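Local coordinates for protein beta-ketothiolase BktB (PDB 4NZS) that catalyses the Claisen condensation of acetyl-CoA with a second acyl-CoA, yielding acetoacetyl-CoA or beta-ketovaleryl-CoA, and supplies precursors for bacterial polyhydroxyalkanoate synthesis, at residues 18-23 against 220-225; 63-68 against 125-130; 131-136 against 145-150; 257-262 against 361-366. All coordinates share one frame; numbering follows the deposited sequence.

In the fold
From the N terminus, strand 10-22 supplies residues 18-23, which wait almost two hundred residues for their partner, so contact 1 closes the widest loop of the four. Nested inside that loop are contact 2, which brings 63-68 onto the loop 125-130 after strand 116-124, and then contact 3, the short hairpin 131-136 with 145-150; these two follow in series and are joined by a backbone bond from M149 N to P129 O. Contact 4 opens only after contact 1 has closed and joins the N-terminal thiolase domain to the C-terminal one. Contacts 1 and 4 share neighbouring strands of the large sheet, whereas contacts 2 and 3 lead outward to the other subunits.

Contact 1: residues 18-23 against 220-225; sequences TAIGTF and DTDEHV
Where strand 10-22 of the large thiolase sheet runs out, A19 to T22 are flanked by the loop D220 to H224, which follows strand 217-219. The two backbones head broadly the same way, 36° apart, yet a single main-chain bond joins them, from E223 N to I20 O (3.3 Å). Carboxylates supply the other two. D222 OD1 accepts from I20 N on its anti lone pair, at 2.7 Å, and the same oxygen forms a salt bridge with R17. E223 has its CG wedged between backbone N and carbonyl carbon (chi1 45°), which lays the chain against I20 O and G21; OE2 then meets T22 N at 2.9 Å, 21° out of the carboxylate plane, while OE1 bonds S26. Carbon contacts fill in at both ends: A19 CB sits 3.5 Å from D220 C, and T22 CG2 comes to the edge of the H224 ring, 3.6 Å from ND1. Two acidic side chains thus supply two of the three bonds between strand end and loop, each serving a backbone N-H and a partner beyond the loop; with R17 beside it, D222 is likely to stay ionised.

Contact 2: residues 63-68 against 125-130; sequences IQTEPR and MSRAPY
I63 and T65 bear on the loop M125 to P129 entirely through van der Waals packing, with no hydrogen bond between the two segments. The branch doing the work on I63 is CG2: anti to its own backbone N (chi1 -63° for CG1), it rests on A128 CB at 3.7 Å and on P129 CD at 3.8 Å. The longer branch runs past the same A128 methyl, and its CD1 comes only loosely to M125 CE, at 4.4 Å. Next along the chain the backbone packs tightly, Q64 O lying 3.1 Å from P129 CD. T65 sets its methyl against R127, CG2 being 3.5 Å from R127 CB. R127 leaves CB in an extended course and then bends at chi3 (74°), passing the T65 methyl before its NH1 donates to K28 O. The M125 side chain lies about 6 Å from that of H355, the predicted proton acceptor, and W137 of a second subunit donates to S126 O, so the contact spans from the active-site side to the subunit interface. T65 also touches P32 of helix 32-47, while its N-H is held by D69 of helix 67-70. Behind the loop, which leads from strand 116-124 into strand 130-132, helix 149-153 packs M149 on P129, M150 on A128 and A153 on I63.

Contact 3: residues 131-136 against 145-150; sequences LAPAAR and GLVDMM
L131 and V147 form a hydrogen-bonded antiparallel pair that satisfies both backbone groups of each: L131 N donates to V147 O at 2.9 Å, and V147 N returns a bond to L131 O at 2.9 Å, each donor lying in the plane of its carbonyl. L131 O also receives a CA-H...O contact from L146. Beyond the pair, A135 N bonds A132 O (3.2 Å) and closes a type I turn, while P133 CD abuts G145 O at 3.3 Å. Side chains seal the two ends: M149, bent at chi2 (57°), brings SD to 3.6 Å from L131 CG, and A132 CB meets L146 CD1 at 3.6 Å. D148 has several partners. At the N-cap of helix 149-153, its OD1 takes a weak bond from M150 N (3.1 Å) and a salt bridge from R136 of a second subunit, while OD2 accepts from G142 N of a third. R136 likewise bonds A128 O of the second subunit. This is a two-stranded beta hairpin whose ladder runs on into other chains, through L131 and A132 to the second subunit and through L146 to the third, consistent with the tetramerisation loop of tetrameric thiolases.

Contact 4: residues 257-262 against 361-366; sequences NDAAAA and GALITV
Strand 257-262 passes over helix 361-366 with their axes 6.9 Å apart at closest approach and crossing at 58°, the backbones drawing nearest where the CA atoms of A261 and L363 lie 5.1 Å apart. Small side chains make such closeness possible. The methyl of A261 points at the helix and settles against the backbone of A362 and L363, 3.6 Å from A362 O, 3.9 Å from A362 CB and 4.2 Å from L363 CB, so that a backbone carbonyl and two beta carbons together form its seat. L363 reaches back along the strand: with CG anti to the backbone N (chi1 -175°), the side chain extends until CD1 is 4.0 Å from A259 CB, near A260 O as well. At the other end V366 turns CG2, set beside its own backbone N, to within 3.6 Å of A262 O. No hydrogen bond links strand and helix. The polar hydroxyl of T365 is instead spent within the helix, OG1 donating to G361 O one turn earlier at 3.0 Å.

On the opposite face of the strand, A260 meets L35 and V39 of helix 32-47, and A262 meets V39, so the strand is sandwiched between helices. Within the sheet it bonds to strand 116-124 through A259 and A261 and to strand 10-22 through D258 and A262. Helix 357-375 is itself flanked by helix 97-110, whose I102 touches A362 and L99 touches T365, while L363 packs on R17 and I20; this fits the central helical layer of the thiolase fold, between its N- and C-terminal halves.

Contact 1: residues 18-23 against 220-225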
loop_
_atom_site.group_PDB
_atom_site.type_symbol
_atom_site.label_atom_id
_atom_site.label_comp_id
_atom_site.label_asym_id
_atom_site.label_seq_id
_atom_site.Cartn_x
_atom_site.Cartn_y
_atom_site.Cartn_z
ATOM N N THR A 18 -13.932 -24.399 16.037
ATOM C CA THR A 18 -14.275 -23.105 16.634
ATOM C C THR A 18 -15.726 -22.879 16.345
ATOM O O THR A 18 -16.297 -23.557 15.498
ATOM C CB THR A 18 -13.484 -21.907 16.042
ATOM O OG1 THR A 18 -13.867 -21.663 14.684
ATOM C CG2 THR A 18 -11.956 -22.204 16.122
ATOM N N ALA A 19 -16.304 -21.970 17.107
ATOM C CA ALA A 19 -17.554 -21.303 16.751
ATOM C C ALA A 19 -17.276 -20.382 15.585
ATOM O O ALA A 19 -16.119 -20.053 15.349
ATOM C CB ALA A 19 -18.037 -20.471 17.943
ATOM N N ILE A 20 -18.316 -19.861 14.934
ATOM C CA ILE A 20 -18.141 -19.079 13.725
ATOM C C ILE A 20 -18.278 -17.609 14.017
ATOM O O ILE A 20 -19.274 -17.206 14.638
ATOM C CB ILE A 20 -19.175 -19.455 12.673
ATOM C CG1 ILE A 20 -19.036 -20.939 12.353
ATOM C CG2 ILE A 20 -18.977 -18.604 11.420
ATOM C CD1 ILE A 20 -20.253 -21.598 11.702
ATOM N N GLY A 21 -17.307 -16.818 13.527
ATOM C CA GLY A 21 -17.332 -15.380 13.637
ATOM C C GLY A 21 -18.002 -14.652 12.463
ATOM O O GLY A 21 -18.011 -15.154 11.321
ATOM N N THR A 22 -18.534 -13.441 12.735
ATOM C CA THR A 22 -19.010 -12.575 11.658
ATOM C C THR A 22 -17.817 -11.815 11.073
ATOM O O THR A 22 -16.769 -11.614 11.729
ATOM C CB THR A 22 -20.128 -11.569 12.075
ATOM O OG1 THR A 22 -19.625 -10.581 12.990
ATOM C CG2 THR A 22 -21.276 -12.248 12.733
ATOM N N PHE A 23 -17.994 -11.385 9.832
ATOM C CA PHE A 23 -17.027 -10.532 9.196
ATOM C C PHE A 23 -16.694 -9.390 10.124
ATOM O O PHE A 23 -17.559 -8.569 10.442
ATOM C CB PHE A 23 -17.584 -9.937 7.916
ATOM C CG PHE A 23 -16.546 -9.349 7.017
ATOM C CD1 PHE A 23 -15.408 -10.093 6.649
ATOM C CD2 PHE A 23 -16.699 -8.074 6.524
ATOM C CE1 PHE A 23 -14.471 -9.565 5.791
ATOM C CE2 PHE A 23 -15.771 -7.548 5.689
ATOM C CZ PHE A 23 -14.657 -8.304 5.302
ATOM N N ASP A 220 -17.280 -18.737 22.088
ATOM C CA ASP A 220 -17.826 -20.076 21.953
ATOM C C ASP A 220 -19.152 -20.195 21.210
ATOM O O ASP A 220 -19.593 -21.291 20.938
ATOM C CB ASP A 220 -18.016 -20.671 23.337
ATOM C CG ASP A 220 -18.934 -19.836 24.198
ATOM O OD1 ASP A 220 -19.481 -18.843 23.696
ATOM O OD2 ASP A 220 -19.110 -20.166 25.379
ATOM N N THR A 221 -19.809 -19.086 20.923
ATOM C CA THR A 221 -21.164 -19.157 20.422
ATOM C C THR A 221 -21.259 -18.576 19.034
ATOM O O THR A 221 -20.878 -17.442 18.830
ATOM C CB THR A 221 -22.115 -18.433 21.376
ATOM O OG1 THR A 221 -23.459 -18.808 21.093
ATOM C CG2 THR A 221 -21.962 -16.930 21.253
ATOM N N ASP A 222 -21.804 -19.330 18.089
ATOM C CA ASP A 222 -21.803 -18.859 16.723
ATOM C C ASP A 222 -22.649 -17.615 16.689
ATOM O O ASP A 222 -23.819 -17.666 16.956
ATOM C CB ASP A 222 -22.426 -19.905 15.818
ATOM C CG ASP A 222 -21.717 -21.230 15.886
ATOM O OD1 ASP A 222 -20.522 -21.298 15.584
ATOM O OD2 ASP A 222 -22.358 -22.222 16.228
ATOM N N GLU A 223 -22.028 -16.513 16.288
ATOM C CA GLU A 223 -22.601 -15.180 16.406
ATOM C C GLU A 223 -23.364 -14.626 15.206
ATOM O O GLU A 223 -23.984 -13.590 15.316
ATOM C CB GLU A 223 -21.517 -14.183 16.822
ATOM C CG GLU A 223 -20.207 -14.310 16.063
ATOM C CD GLU A 223 -19.221 -13.199 16.378
ATOM O OE1 GLU A 223 -19.321 -12.582 17.447
ATOM O OE2 GLU A 223 -18.339 -12.943 15.550
ATOM N N HIS A 224 -23.268 -15.289 14.064
ATOM C CA HIS A 224 -24.001 -14.898 12.859
ATOM C C HIS A 224 -25.530 -15.060 12.883
ATOM O O HIS A 224 -26.263 -14.227 12.385
ATOM C CB HIS A 224 -23.418 -15.607 11.648
ATOM C CG HIS A 224 -23.673 -14.892 10.366
ATOM N ND1 HIS A 224 -22.924 -13.816 9.962
ATOM C CD2 HIS A 224 -24.607 -15.083 9.411
ATOM C CE1 HIS A 224 -23.379 -13.380 8.805
ATOM N NE2 HIS A 224 -24.402 -14.131 8.450
ATOM N N VAL A 225 -25.969 -16.179 13.440
ATOM C CA VAL A 225 -27.345 -16.475 13.799
ATOM C C VAL A 225 -28.108 -15.365 14.536
ATOM O O VAL A 225 -27.536 -14.601 15.327
ATOM C CB VAL A 225 -27.347 -17.739 14.682
ATOM C CG1 VAL A 225 -26.369 -17.596 15.836
ATOM C CG2 VAL A 225 -28.736 -18.074 15.200
#

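Contact 2: residues 63-68 against 125-130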
loop_
_atom_site.group_PDB
_atom_site.type_symbol
_atom_site.label_atom_id
_atom_site.label_comp_id
_atom_site.label_asym_id
_atom_site.label_seq_id
_atom_site.Cartn_x
_atom_site.Cartn_y
_atom_site.Cartn_z
ATOM N N ILE A 63 -8.103 -18.156 1.003
ATOM C CA ILE A 63 -7.592 -16.844 0.959
ATOM C C ILE A 63 -6.398 -16.787 1.910
ATOM O O ILE A 63 -6.533 -17.059 3.090
ATOM C CB ILE A 63 -8.633 -15.867 1.505
ATOM C CG1 ILE A 63 -9.907 -15.837 0.654
ATOM C CG2 ILE A 63 -8.035 -14.478 1.534
ATOM C CD1 ILE A 63 -11.044 -15.012 1.293
ATOM N N GLN A 64 -5.255 -16.369 1.387
ATOM C CA GLN A 64 -4.065 -16.149 2.155
ATOM C C GLN A 64 -4.138 -14.759 2.815
ATOM O O GLN A 64 -4.319 -13.727 2.178
ATOM C CB GLN A 64 -2.876 -16.304 1.255
ATOM C CG GLN A 64 -2.963 -17.617 0.550
ATOM C CD GLN A 64 -1.733 -17.977 -0.234
ATOM O OE1 GLN A 64 -1.617 -19.115 -0.703
ATOM N NE2 GLN A 64 -0.816 -17.026 -0.404
ATOM N N THR A 65 -4.130 -14.819 4.135
ATOM C CA THR A 65 -4.042 -13.723 5.018
ATOM C C THR A 65 -2.619 -13.259 5.159
ATOM O O THR A 65 -2.385 -12.098 5.428
ATOM C CB THR A 65 -4.514 -14.164 6.396
ATOM O OG1 THR A 65 -5.899 -14.506 6.294
ATOM C CG2 THR A 65 -4.410 -13.055 7.371
ATOM N N GLU A 66 -1.657 -14.146 4.955
ATOM C CA GLU A 66 -0.300 -13.809 5.268
ATOM C C GLU A 66 0.540 -14.944 4.843
ATOM O O GLU A 66 0.008 -15.914 4.382
ATOM C CB GLU A 66 -0.165 -13.543 6.762
ATOM C CG GLU A 66 -0.672 -14.669 7.641
ATOM C CD GLU A 66 -0.011 -14.674 9.018
ATOM O OE1 GLU A 66 1.103 -14.160 9.177
ATOM O OE2 GLU A 66 -0.606 -15.160 9.952
ATOM N N PRO A 67 1.860 -14.795 4.911
ATOM C CA PRO A 67 2.717 -15.870 4.448
ATOM C C PRO A 67 2.504 -17.221 5.068
ATOM O O PRO A 67 2.631 -18.237 4.359
ATOM C CB PRO A 67 4.108 -15.327 4.724
ATOM C CG PRO A 67 3.968 -13.873 4.388
ATOM C CD PRO A 67 2.546 -13.502 4.783
ATOM N N ARG A 68 2.114 -17.267 6.338
ATOM C CA ARG A 68 1.955 -18.583 6.982
ATOM C C ARG A 68 0.966 -19.412 6.245
ATOM O O ARG A 68 1.137 -20.604 6.107
ATOM C CB ARG A 68 1.506 -18.453 8.407
ATOM C CG ARG A 68 2.609 -17.859 9.257
ATOM C CD ARG A 68 2.019 -16.949 10.328
ATOM N NE ARG A 68 1.867 -17.699 11.532
ATOM C CZ ARG A 68 1.027 -17.430 12.508
ATOM N NH1 ARG A 68 0.206 -16.400 12.448
ATOM N NH2 ARG A 68 1.015 -18.259 13.554
ATOM N N MET A 125 -12.057 -14.626 6.775
ATOM C CA MET A 125 -12.415 -13.582 5.847
ATOM C C MET A 125 -12.200 -12.200 6.470
ATOM O O MET A 125 -11.835 -11.281 5.804
ATOM C CB MET A 125 -13.870 -13.801 5.366
ATOM C CG MET A 125 -14.047 -15.167 4.715
ATOM S SD MET A 125 -15.630 -15.498 4.006
ATOM C CE MET A 125 -15.335 -15.201 2.286
ATOM N N SER A 126 -12.293 -12.025 7.766
ATOM C CA SER A 126 -12.077 -10.661 8.242
ATOM C C SER A 126 -10.679 -10.220 7.956
ATOM O O SER A 126 -10.434 -9.035 7.749
ATOM C CB SER A 126 -12.321 -10.526 9.754
ATOM O OG SER A 126 -13.558 -11.087 10.179
ATOM N N ARG A 127 -9.739 -11.138 7.964
ATOM C CA ARG A 127 -8.366 -10.790 7.679
ATOM C C ARG A 127 -7.993 -10.986 6.198
ATOM O O ARG A 127 -6.795 -11.058 5.846
ATOM C CB ARG A 127 -7.381 -11.618 8.606
ATOM C CG ARG A 127 -7.660 -11.495 10.087
ATOM C CD ARG A 127 -6.817 -12.448 10.989
ATOM N NE ARG A 127 -5.413 -12.048 11.122
ATOM C CZ ARG A 127 -4.981 -11.050 11.876
ATOM N NH1 ARG A 127 -5.836 -10.330 12.561
ATOM N NH2 ARG A 127 -3.691 -10.743 11.928
ATOM N N ALA A 128 -8.965 -11.000 5.289
ATOM C CA ALA A 128 -8.530 -11.256 3.933
ATOM C C ALA A 128 -7.869 -9.973 3.650
ATOM O O ALA A 128 -8.318 -8.973 4.140
ATOM C CB ALA A 128 -9.692 -11.523 2.955
ATOM N N PRO A 129 -6.831 -9.983 2.816
ATOM C CA PRO A 129 -6.127 -8.810 2.414
ATOM C C PRO A 129 -6.571 -8.094 1.159
ATOM O O PRO A 129 -7.379 -8.611 0.378
ATOM C CB PRO A 129 -4.773 -9.401 2.049
ATOM C CG PRO A 129 -5.121 -10.681 1.387
ATOM C CD PRO A 129 -6.181 -11.201 2.305
ATOM N N TYR A 130 -5.925 -6.955 0.939
ATOM C CA TYR A 130 -5.813 -6.330 -0.341
ATOM C C TYR A 130 -4.421 -6.549 -0.955
ATOM O O TYR A 130 -3.408 -6.405 -0.252
ATOM C CB TYR A 130 -6.002 -4.862 -0.132
ATOM C CG TYR A 130 -7.415 -4.544 0.222
ATOM C CD1 TYR A 130 -7.913 -4.703 1.512
ATOM C CD2 TYR A 130 -8.270 -4.126 -0.750
ATOM C CE1 TYR A 130 -9.229 -4.379 1.786
ATOM C CE2 TYR A 130 -9.573 -3.834 -0.479
ATOM C CZ TYR A 130 -10.060 -3.964 0.751
ATOM O OH TYR A 130 -11.379 -3.666 0.895
#

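Contact 3: residues 131-136 against 145-150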
loop_
_atom_site.group_PDB
_atom_site.type_symbol
_atom_site.label_atom_id
_atom_site.label_comp_id
_atom_site.label_asym_id
_atom_site.label_seq_id
_atom_site.Cartn_x
_atom_site.Cartn_y
_atom_site.Cartn_z
ATOM N N LEU A 131 -4.357 -6.912 -2.241
ATOM C CA LEU A 131 -3.079 -7.027 -2.952
ATOM C C LEU A 131 -2.841 -5.721 -3.607
ATOM O O LEU A 131 -3.795 -5.055 -3.954
ATOM C CB LEU A 131 -3.100 -8.005 -4.127
ATOM C CG LEU A 131 -3.827 -9.330 -4.091
ATOM C CD1 LEU A 131 -3.715 -9.961 -5.481
ATOM C CD2 LEU A 131 -3.175 -10.179 -3.028
ATOM N N ALA A 132 -1.574 -5.375 -3.801
ATOM C CA ALA A 132 -1.173 -4.210 -4.586
ATOM C C ALA A 132 -0.435 -4.735 -5.762
ATOM O O ALA A 132 0.741 -5.046 -5.628
ATOM C CB ALA A 132 -0.262 -3.305 -3.801
ATOM N N PRO A 133 -1.128 -4.851 -6.905
ATOM C CA PRO A 133 -0.551 -5.612 -8.001
ATOM C C PRO A 133 0.595 -4.886 -8.646
ATOM O O PRO A 133 1.435 -5.491 -9.230
ATOM C CB PRO A 133 -1.727 -5.772 -8.977
ATOM C CG PRO A 133 -2.751 -4.750 -8.568
ATOM C CD PRO A 133 -2.512 -4.373 -7.172
ATOM N N ALA A 134 0.661 -3.582 -8.503
ATOM C CA ALA A 134 1.745 -2.812 -9.092
ATOM C C ALA A 134 2.870 -2.437 -8.111
ATOM O O ALA A 134 3.735 -1.623 -8.426
ATOM C CB ALA A 134 1.181 -1.528 -9.732
ATOM N N ALA A 135 2.904 -3.027 -6.935
ATOM C CA ALA A 135 3.969 -2.629 -5.992
ATOM C C ALA A 135 5.342 -3.175 -6.362
ATOM O O ALA A 135 6.326 -2.570 -6.042
ATOM C CB ALA A 135 3.605 -3.047 -4.602
ATOM N N ARG A 136 5.422 -4.306 -7.031
ATOM C CA ARG A 136 6.714 -4.947 -7.236
ATOM C C ARG A 136 7.561 -4.215 -8.251
ATOM O O ARG A 136 8.691 -3.868 -7.994
ATOM C CB ARG A 136 6.523 -6.388 -7.676
ATOM C CG ARG A 136 7.782 -7.239 -7.582
ATOM C CD ARG A 136 7.522 -8.727 -7.671
ATOM N NE ARG A 136 6.827 -9.240 -6.480
ATOM C CZ ARG A 136 7.391 -9.661 -5.351
ATOM N NH1 ARG A 136 8.704 -9.680 -5.192
ATOM N NH2 ARG A 136 6.609 -10.065 -4.354
ATOM N N GLY A 145 -4.273 0.414 -7.952
ATOM C CA GLY A 145 -5.277 -0.351 -7.308
ATOM C C GLY A 145 -4.800 -1.111 -6.125
ATOM O O GLY A 145 -3.627 -1.461 -5.981
ATOM N N LEU A 146 -5.776 -1.386 -5.288
ATOM C CA LEU A 146 -5.634 -2.201 -4.135
ATOM C C LEU A 146 -6.796 -3.132 -4.253
ATOM O O LEU A 146 -7.942 -2.716 -4.070
ATOM C CB LEU A 146 -5.769 -1.304 -2.927
ATOM C CG LEU A 146 -4.590 -1.357 -1.963
ATOM C CD1 LEU A 146 -3.232 -1.552 -2.652
ATOM C CD2 LEU A 146 -4.626 -0.092 -1.121
ATOM N N VAL A 147 -6.517 -4.369 -4.622
ATOM C CA VAL A 147 -7.564 -5.346 -4.925
ATOM C C VAL A 147 -8.017 -6.063 -3.673
ATOM O O VAL A 147 -7.176 -6.570 -2.930
ATOM C CB VAL A 147 -7.017 -6.386 -5.898
ATOM C CG1 VAL A 147 -8.001 -7.531 -6.101
ATOM C CG2 VAL A 147 -6.656 -5.717 -7.220
ATOM N N ASP A 148 -9.339 -6.104 -3.463
ATOM C CA ASP A 148 -9.980 -6.887 -2.395
ATOM C C ASP A 148 -9.996 -8.379 -2.709
ATOM O O ASP A 148 -10.680 -8.831 -3.578
ATOM C CB ASP A 148 -11.379 -6.376 -2.146
ATOM C CG ASP A 148 -12.047 -7.027 -0.988
ATOM O OD1 ASP A 148 -11.514 -8.042 -0.475
ATOM O OD2 ASP A 148 -13.103 -6.497 -0.519
ATOM N N MET A 149 -9.265 -9.161 -1.938
ATOM C CA MET A 149 -8.979 -10.549 -2.303
ATOM C C MET A 149 -10.131 -11.448 -1.948
ATOM O O MET A 149 -10.349 -12.525 -2.534
ATOM C CB MET A 149 -7.694 -10.990 -1.572
ATOM C CG MET A 149 -6.958 -12.115 -2.266
ATOM S SD MET A 149 -6.540 -11.669 -3.963
ATOM C CE MET A 149 -5.809 -13.121 -4.677
ATOM N N MET A 150 -10.869 -11.003 -0.949
ATOM C CA MET A 150 -12.030 -11.678 -0.521
ATOM C C MET A 150 -13.073 -11.644 -1.636
ATOM O O MET A 150 -13.548 -12.688 -2.075
ATOM C CB MET A 150 -12.565 -10.982 0.704
ATOM C CG MET A 150 -13.706 -11.737 1.350
ATOM S SD MET A 150 -14.565 -10.755 2.586
ATOM C CE MET A 150 -15.160 -9.348 1.650
#

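Contact 4: residues 257-262 against 361-366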
loop_
_atom_site.group_PDB
_atom_site.type_symbol
_atom_site.label_atom_id
_atom_site.label_comp_id
_atom_site.label_asym_id
_atom_site.label_seq_id
_atom_site.Cartn_x
_atom_site.Cartn_y
_atom_site.Cartn_z
ATOM N N ASN A 257 -17.442 -15.055 6.922
ATOM C CA ASN A 257 -17.235 -15.503 8.269
ATOM C C ASN A 257 -15.886 -16.101 8.530
ATOM O O ASN A 257 -15.211 -16.518 7.609
ATOM C CB ASN A 257 -18.335 -16.499 8.583
ATOM C CG ASN A 257 -19.692 -15.831 8.713
ATOM O OD1 ASN A 257 -20.063 -15.320 9.795
ATOM N ND2 ASN A 257 -20.457 -15.825 7.611
ATOM N N ASP A 258 -15.530 -16.183 9.809
ATOM C CA ASP A 258 -14.224 -16.663 10.238
ATOM C C ASP A 258 -14.342 -18.036 10.973
ATOM O O ASP A 258 -15.201 -18.162 11.850
ATOM C CB ASP A 258 -13.613 -15.624 11.185
ATOM C CG ASP A 258 -13.488 -14.207 10.582
ATOM O OD1 ASP A 258 -12.995 -14.029 9.449
ATOM O OD2 ASP A 258 -13.786 -13.230 11.311
ATOM N N ALA A 259 -13.520 -19.068 10.645
ATOM C CA ALA A 259 -13.519 -20.307 11.467
ATOM C C ALA A 259 -12.500 -21.364 11.152
ATOM O O ALA A 259 -11.786 -21.302 10.153
ATOM C CB ALA A 259 -14.867 -20.944 11.449
ATOM N N ALA A 260 -12.416 -22.340 12.055
ATOM C CA ALA A 260 -11.670 -23.574 11.777
ATOM C C ALA A 260 -12.435 -24.852 12.153
ATOM O O ALA A 260 -13.500 -24.825 12.783
ATOM C CB ALA A 260 -10.317 -23.542 12.494
ATOM N N ALA A 261 -11.888 -25.989 11.768
ATOM C CA ALA A 261 -12.499 -27.268 12.109
ATOM C C ALA A 261 -11.557 -28.398 11.850
ATOM O O ALA A 261 -10.908 -28.372 10.801
ATOM C CB ALA A 261 -13.718 -27.502 11.266
ATOM N N ALA A 262 -11.526 -29.405 12.742
ATOM C CA ALA A 262 -10.729 -30.622 12.477
ATOM C C ALA A 262 -11.417 -31.933 12.844
ATOM O O ALA A 262 -12.255 -32.008 13.749
ATOM C CB ALA A 262 -9.377 -30.548 13.170
ATOM N N GLY A 361 -16.513 -26.712 4.526
ATOM C CA GLY A 361 -16.571 -28.139 4.258
ATOM C C GLY A 361 -16.233 -28.999 5.463
ATOM O O GLY A 361 -16.831 -30.059 5.681
ATOM N N ALA A 362 -15.279 -28.574 6.267
ATOM C CA ALA A 362 -14.873 -29.398 7.430
ATOM C C ALA A 362 -15.703 -29.103 8.692
ATOM O O ALA A 362 -15.788 -29.880 9.634
ATOM C CB ALA A 362 -13.390 -29.186 7.716
ATOM N N LEU A 363 -16.350 -27.975 8.683
ATOM C CA LEU A 363 -17.085 -27.530 9.806
ATOM C C LEU A 363 -18.401 -28.277 9.896
ATOM O O LEU A 363 -18.781 -28.856 10.949
ATOM C CB LEU A 363 -17.337 -26.065 9.595
ATOM C CG LEU A 363 -18.006 -25.432 10.745
ATOM C CD1 LEU A 363 -17.179 -24.236 11.155
ATOM C CD2 LEU A 363 -19.450 -25.094 10.416
ATOM N N ILE A 364 -19.119 -28.241 8.796
ATOM C CA ILE A 364 -20.362 -28.953 8.716
ATOM C C ILE A 364 -20.132 -30.462 8.869
ATOM O O ILE A 364 -21.009 -31.177 9.344
ATOM C CB ILE A 364 -21.132 -28.669 7.389
ATOM C CG1 ILE A 364 -20.372 -29.193 6.174
ATOM C CG2 ILE A 364 -21.462 -27.176 7.265
ATOM C CD1 ILE A 364 -21.013 -28.801 4.858
ATOM N N THR A 365 -18.963 -30.961 8.481
ATOM C CA THR A 365 -18.692 -32.357 8.735
ATOM C C THR A 365 -18.814 -32.570 10.249
ATOM O O THR A 365 -19.693 -33.286 10.714
ATOM C CB THR A 365 -17.358 -32.783 8.143
ATOM O OG1 THR A 365 -17.489 -32.801 6.724
ATOM C CG2 THR A 365 -16.985 -34.160 8.571
ATOM N N VAL A 366 -18.018 -31.856 11.015
ATOM C CA VAL A 366 -18.095 -31.893 12.473
ATOM C C VAL A 366 -19.526 -31.668 12.975
ATOM O O VAL A 366 -20.006 -32.330 13.942
ATOM C CB VAL A 366 -17.148 -30.850 13.063
ATOM C CG1 VAL A 366 -17.431 -30.620 14.538
ATOM C CG2 VAL A 366 -15.703 -31.302 12.819
#